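PDB 4OJV: 3',5'-cyclic-nucleotide phosphodiesterase 1 from Saccharomyces cerevisiae, which is a two-zinc enzyme of the class-II cyclic-nucleotide phosphodiesterase family, built on a metallo-beta-lactamase-type fold. Local coordinates for residues Pro269-Ser281 / Gly316-Lys328. Numbering follows the deposited sequence.
With ZN (zinc ion), chain E; SO4 (sulfate ion), chain B.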
loop_
_atom_site.group_PDB
_atom_site.type_symbol
_atom_site.label_atom_id
_atom_site.label_comp_id
_atom_site.label_asym_id
_atom_site.label_seq_id
_atom_site.Cartn_x
_atom_site.Cartn_y
_atom_site.Cartn_z
ATOM N N PRO A 269 -7.766 -27.648 -23.787
ATOM C CA PRO A 269 -7.884 -28.960 -23.151
ATOM C C PRO A 269 -7.366 -28.927 -21.713
ATOM O O PRO A 269 -6.398 -28.227 -21.427
ATOM C CB PRO A 269 -7.009 -29.858 -24.034
ATOM C CG PRO A 269 -7.003 -29.180 -25.362
ATOM C CD PRO A 269 -6.994 -27.707 -25.041
ATOM N N LEU A 270 -8.005 -29.677 -20.816
ATOM C CA LEU A 270 -7.645 -29.637 -19.404
ATOM C C LEU A 270 -6.153 -29.870 -19.165
ATOM O O LEU A 270 -5.552 -29.215 -18.316
ATOM C CB LEU A 270 -8.489 -30.631 -18.596
ATOM C CG LEU A 270 -8.247 -30.603 -17.080
ATOM C CD1 LEU A 270 -8.575 -29.238 -16.494
ATOM C CD2 LEU A 270 -9.029 -31.689 -16.356
ATOM N N VAL A 271 -5.556 -30.791 -19.923
ATOM C CA VAL A 271 -4.135 -31.086 -19.785
ATOM C C VAL A 271 -3.249 -29.853 -20.050
ATOM O O VAL A 271 -2.147 -29.760 -19.506
ATOM C CB VAL A 271 -3.718 -32.310 -20.643
ATOM C CG1 VAL A 271 -3.814 -32.012 -22.134
ATOM C CG2 VAL A 271 -2.329 -32.801 -20.264
ATOM N N HIS A 272 -3.748 -28.921 -20.864
ATOM C CA HIS A 272 -3.048 -27.656 -21.134
ATOM C C HIS A 272 -3.348 -26.553 -20.148
ATOM O O HIS A 272 -2.696 -25.511 -20.180
ATOM C CB HIS A 272 -3.309 -27.162 -22.553
ATOM C CG HIS A 272 -2.616 -27.981 -23.617
ATOM N ND1 HIS A 272 -1.275 -28.020 -23.744
ATOM C CD2 HIS A 272 -3.132 -28.806 -24.616
ATOM C CE1 HIS A 272 -0.950 -28.831 -24.772
ATOM N NE2 HIS A 272 -2.087 -29.303 -25.304
ATOM N N LEU A 273 -4.334 -26.750 -19.272
ATOM C CA LEU A 273 -4.667 -25.738 -18.273
ATOM C C LEU A 273 -3.815 -25.984 -17.035
ATOM O O LEU A 273 -4.104 -26.886 -16.241
ATOM C CB LEU A 273 -6.165 -25.763 -17.954
ATOM C CG LEU A 273 -6.654 -24.682 -16.980
ATOM C CD1 LEU A 273 -6.282 -23.276 -17.437
ATOM C CD2 LEU A 273 -8.149 -24.808 -16.754
ATOM N N LYS A 274 -2.752 -25.198 -16.882
ATOM C CA LYS A 274 -1.729 -25.484 -15.881
ATOM C C LYS A 274 -2.029 -24.887 -14.513
ATOM O O LYS A 274 -1.397 -25.243 -13.524
ATOM C CB LYS A 274 -0.344 -25.028 -16.362
ATOM C CG LYS A 274 0.030 -25.486 -17.778
ATOM C CD LYS A 274 -0.157 -26.984 -18.024
ATOM C CE LYS A 274 0.907 -27.831 -17.351
ATOM N NZ LYS A 274 2.269 -27.434 -17.806
ATOM N N GLY A 275 -3.006 -23.991 -14.454
ATOM C CA GLY A 275 -3.368 -23.382 -13.189
ATOM C C GLY A 275 -4.422 -22.328 -13.378
ATOM O O GLY A 275 -4.486 -21.664 -14.424
ATOM N N ILE A 276 -5.252 -22.176 -12.353
ATOM C CA ILE A 276 -6.153 -21.036 -12.245
ATOM C C ILE A 276 -5.903 -20.343 -10.916
ATOM O O ILE A 276 -5.962 -20.987 -9.865
ATOM C CB ILE A 276 -7.642 -21.417 -12.418
ATOM C CG1 ILE A 276 -8.538 -20.185 -12.229
ATOM C CG2 ILE A 276 -8.036 -22.574 -11.519
ATOM C CD1 ILE A 276 -9.924 -20.288 -12.821
ATOM N N LEU A 277 -5.595 -19.047 -10.987
ATOM C CA LEU A 277 -5.436 -18.194 -9.810
ATOM C C LEU A 277 -6.728 -17.426 -9.618
ATOM O O LEU A 277 -7.032 -16.527 -10.388
ATOM C CB LEU A 277 -4.250 -17.235 -9.968
ATOM C CG LEU A 277 -2.858 -17.749 -9.593
ATOM C CD1 LEU A 277 -2.423 -18.917 -10.470
ATOM C CD2 LEU A 277 -1.838 -16.618 -9.661
ATOM N N VAL A 278 -7.499 -17.807 -8.607
ATOM C CA VAL A 278 -8.849 -17.291 -8.455
ATOM C C VAL A 278 -9.137 -17.052 -6.979
ATOM O O VAL A 278 -8.675 -17.803 -6.114
ATOM C CB VAL A 278 -9.898 -18.245 -9.094
ATOM C CG1 VAL A 278 -9.855 -19.625 -8.460
ATOM C CG2 VAL A 278 -11.301 -17.656 -9.024
ATOM N N GLU A 279 -9.928 -16.030 -6.689
ATOM C CA GLU A 279 -10.180 -15.686 -5.305
ATOM C C GLU A 279 -11.070 -16.673 -4.560
ATOM O O GLU A 279 -11.940 -17.339 -5.146
ATOM C CB GLU A 279 -10.801 -14.297 -5.183
ATOM C CG GLU A 279 -12.231 -14.163 -5.698
ATOM C CD GLU A 279 -13.008 -13.148 -4.882
ATOM O OE1 GLU A 279 -13.201 -12.017 -5.370
ATOM O OE2 GLU A 279 -13.401 -13.486 -3.741
ATOM N N CYS A 280 -10.868 -16.710 -3.247
ATOM C CA CYS A 280 -11.926 -17.105 -2.334
ATOM C C CYS A 280 -11.769 -16.193 -1.129
ATOM O O CYS A 280 -11.070 -16.521 -0.170
ATOM C CB CYS A 280 -11.843 -18.586 -1.967
ATOM S SG CYS A 280 -13.351 -19.172 -1.171
ATOM N N SER A 281 -12.392 -15.020 -1.193
ATOM C CA SER A 281 -12.128 -13.993 -0.198
ATOM C C SER A 281 -12.549 -14.395 1.204
ATOM O O SER A 281 -11.917 -13.986 2.180
ATOM C CB SER A 281 -12.837 -12.691 -0.562
ATOM O OG SER A 281 -12.275 -12.073 -1.701
ATOM N N GLY A 316 -13.260 -35.927 -13.924
ATOM C CA GLY A 316 -13.492 -34.633 -13.278
ATOM C C GLY A 316 -12.431 -33.629 -13.677
ATOM O O GLY A 316 -12.051 -33.544 -14.839
ATOM N N LEU A 317 -11.949 -32.874 -12.696
ATOM C CA LEU A 317 -10.892 -31.887 -12.917
ATOM C C LEU A 317 -9.534 -32.424 -12.460
ATOM O O LEU A 317 -8.668 -31.672 -12.000
ATOM C CB LEU A 317 -11.245 -30.577 -12.213
ATOM C CG LEU A 317 -12.509 -29.886 -12.724
ATOM C CD1 LEU A 317 -12.818 -28.661 -11.870
ATOM C CD2 LEU A 317 -12.395 -29.498 -14.187
ATOM N N SER A 318 -9.345 -33.737 -12.591
ATOM C CA SER A 318 -8.113 -34.368 -12.125
ATOM C C SER A 318 -6.887 -33.703 -12.728
ATOM O O SER A 318 -6.813 -33.501 -13.934
ATOM C CB SER A 318 -8.113 -35.865 -12.445
ATOM O OG SER A 318 -9.049 -36.542 -11.626
ATOM N N GLY A 319 -5.943 -33.343 -11.865
ATOM C CA GLY A 319 -4.699 -32.705 -12.290
ATOM C C GLY A 319 -4.718 -31.182 -12.299
ATOM O O GLY A 319 -3.666 -30.552 -12.403
ATOM N N LEU A 320 -5.901 -30.582 -12.200
ATOM C CA LEU A 320 -5.998 -29.118 -12.222
ATOM C C LEU A 320 -5.477 -28.491 -10.930
ATOM O O LEU A 320 -5.898 -28.877 -9.839
ATOM C CB LEU A 320 -7.440 -28.666 -12.467
ATOM C CG LEU A 320 -7.685 -27.154 -12.518
ATOM C CD1 LEU A 320 -6.916 -26.501 -13.655
ATOM C CD2 LEU A 320 -9.172 -26.865 -12.616
ATOM N N ASN A 321 -4.580 -27.513 -11.069
ATOM C CA ASN A 321 -4.143 -26.699 -9.941
ATOM C C ASN A 321 -4.995 -25.451 -9.794
ATOM O O ASN A 321 -5.058 -24.613 -10.703
ATOM C CB ASN A 321 -2.671 -26.335 -10.088
ATOM C CG ASN A 321 -1.770 -27.442 -9.615
ATOM O OD1 ASN A 321 -1.603 -27.652 -8.415
ATOM N ND2 ASN A 321 -1.211 -28.180 -10.554
ATOM N N VAL A 322 -5.680 -25.357 -8.660
ATOM C CA VAL A 322 -6.422 -24.162 -8.283
ATOM C C VAL A 322 -5.643 -23.459 -7.182
ATOM O O VAL A 322 -5.402 -24.033 -6.115
ATOM C CB VAL A 322 -7.855 -24.507 -7.829
ATOM C CG1 VAL A 322 -8.586 -23.272 -7.318
ATOM C CG2 VAL A 322 -8.619 -25.173 -8.968
ATOM N N ILE A 323 -5.230 -22.231 -7.483
ATOM C CA ILE A 323 -4.431 -21.417 -6.573
ATOM C C ILE A 323 -5.346 -20.308 -6.070
ATOM O O ILE A 323 -5.764 -19.450 -6.838
ATOM C CB ILE A 323 -3.199 -20.823 -7.300
ATOM C CG1 ILE A 323 -2.395 -21.911 -8.041
ATOM C CG2 ILE A 323 -2.336 -20.013 -6.340
ATOM C CD1 ILE A 323 -1.847 -23.013 -7.162
ATOM N N VAL A 324 -5.675 -20.359 -4.783
ATOM C CA VAL A 324 -6.675 -19.480 -4.181
ATOM C C VAL A 324 -6.016 -18.186 -3.736
ATOM O O VAL A 324 -5.027 -18.202 -3.002
ATOM C CB VAL A 324 -7.330 -20.185 -2.981
ATOM C CG1 VAL A 324 -8.338 -19.289 -2.282
ATOM C CG2 VAL A 324 -8.003 -21.473 -3.433
ATOM N N THR A 325 -6.574 -17.069 -4.186
ATOM C CA THR A 325 -6.005 -15.752 -3.948
ATOM C C THR A 325 -6.963 -14.872 -3.151
ATOM O O THR A 325 -8.120 -15.229 -2.923
ATOM C CB THR A 325 -5.723 -15.063 -5.294
ATOM O OG1 THR A 325 -6.975 -14.855 -5.961
ATOM C CG2 THR A 325 -4.805 -15.930 -6.163
ATOM N N HIS A 326 -6.471 -13.706 -2.735
ATOM C CA HIS A 326 -7.329 -12.619 -2.250
ATOM C C HIS A 326 -8.117 -12.994 -1.021
ATOM O O HIS A 326 -9.228 -12.527 -0.814
ATOM C CB HIS A 326 -8.261 -12.158 -3.384
ATOM C CG HIS A 326 -8.799 -10.758 -3.228
ATOM N ND1 HIS A 326 -9.922 -10.482 -2.528
ATOM C CD2 HIS A 326 -8.371 -9.555 -3.771
ATOM C CE1 HIS A 326 -10.171 -9.166 -2.588
ATOM N NE2 HIS A 326 -9.235 -8.597 -3.355
ATOM N N VAL A 327 -7.548 -13.839 -0.169
ATOM C CA VAL A 327 -8.222 -14.168 1.083
ATOM C C VAL A 327 -8.148 -12.955 2.012
ATOM O O VAL A 327 -7.088 -12.351 2.190
ATOM C CB VAL A 327 -7.633 -15.428 1.751
ATOM C CG1 VAL A 327 -8.295 -15.690 3.100
ATOM C CG2 VAL A 327 -7.805 -16.636 0.837
ATOM N N LYS A 328 -9.289 -12.600 2.591
ATOM C CA LYS A 328 -9.360 -11.453 3.486
ATOM C C LYS A 328 -8.991 -11.826 4.914
ATOM O O LYS A 328 -9.213 -12.962 5.355
ATOM C CB LYS A 328 -10.771 -10.869 3.449
ATOM C CG LYS A 328 -11.072 -10.163 2.135
ATOM C CD LYS A 328 -12.471 -9.559 2.098
ATOM C CE LYS A 328 -12.750 -8.790 0.810
ATOM N NZ LYS A 328 -11.908 -7.574 0.599
HETATM ZN ZN ZN E . -9.615 -6.785 -4.361
HETATM S S SO4 B . -12.352 -5.733 -2.543
HETATM O O1 SO4 B . -11.808 -4.381 -2.235
HETATM O O2 SO4 B . -13.225 -6.172 -1.414
HETATM O O3 SO4 B . -13.118 -5.710 -3.831
HETATM O O4 SO4 B . -11.185 -6.647 -2.635
HETATM O O HOH W 1 -3.308 -27.745 -13.632
HETATM O O HOH W 2 -0.287 -27.681 -13.292
HETATM O O HOH W 3 -6.525 -14.230 -8.600
HETATM O O HOH W 4 -11.575 -14.350 4.919
HETATM O O HOH W 5 -10.664 -5.116 -4.781
#
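H326 and S281 meet where two neighbouring parallel strands, 273-279 and 321-325, run out toward the zinc site; the helical connection between them makes this a beta-alpha-beta unit of the metallo-beta-lactamase-type fold. It is a worked example of how a sheet delivers a metal ligand from the end of a strand. The H326 imidazole binds zinc through NE2 at 2.1 Å, in a site completed on the protein side by D132, H133 and D244. Its other nitrogen, ND1, donates to S281 OG at 3.0 Å, the oxygen lying 18° off the ring plane; together with the zinc bond, it fixes the rotation of the ring. In the second shell, S281 OG donates to E279 OE2 at 2.7 Å, and S281 N reaches the same oxygen from the same face of the carboxylate. With CG set between its backbone N and carbonyl carbon (chi1 69°), E279 curls toward S281, while H294 ND1 bonds to OE1 and L295 N to OE2. K328 N bonds to S281 O at 3.0 Å, and K328 NZ donates to sulfate O2 and also to the carbonyl of G13. Farther back, alternating backbone bonds join the strands: I276 N to N321 O, I323 N to I276 O, V278 N to I323 O, T325 N to V278 O and C280 N to T325 O. I276 and V322 lie side by side on one face, CG2 to CG2 at 3.7 Å, with V278 and V324; L277 flanks I323 on the other. V324, packed against L344 of helix 336-350, sets CG1 3.6 Å from C280 CB. At the far end L270 rests on the type II beta turn L317-L320, its CD2 3.7 Å from S318 O.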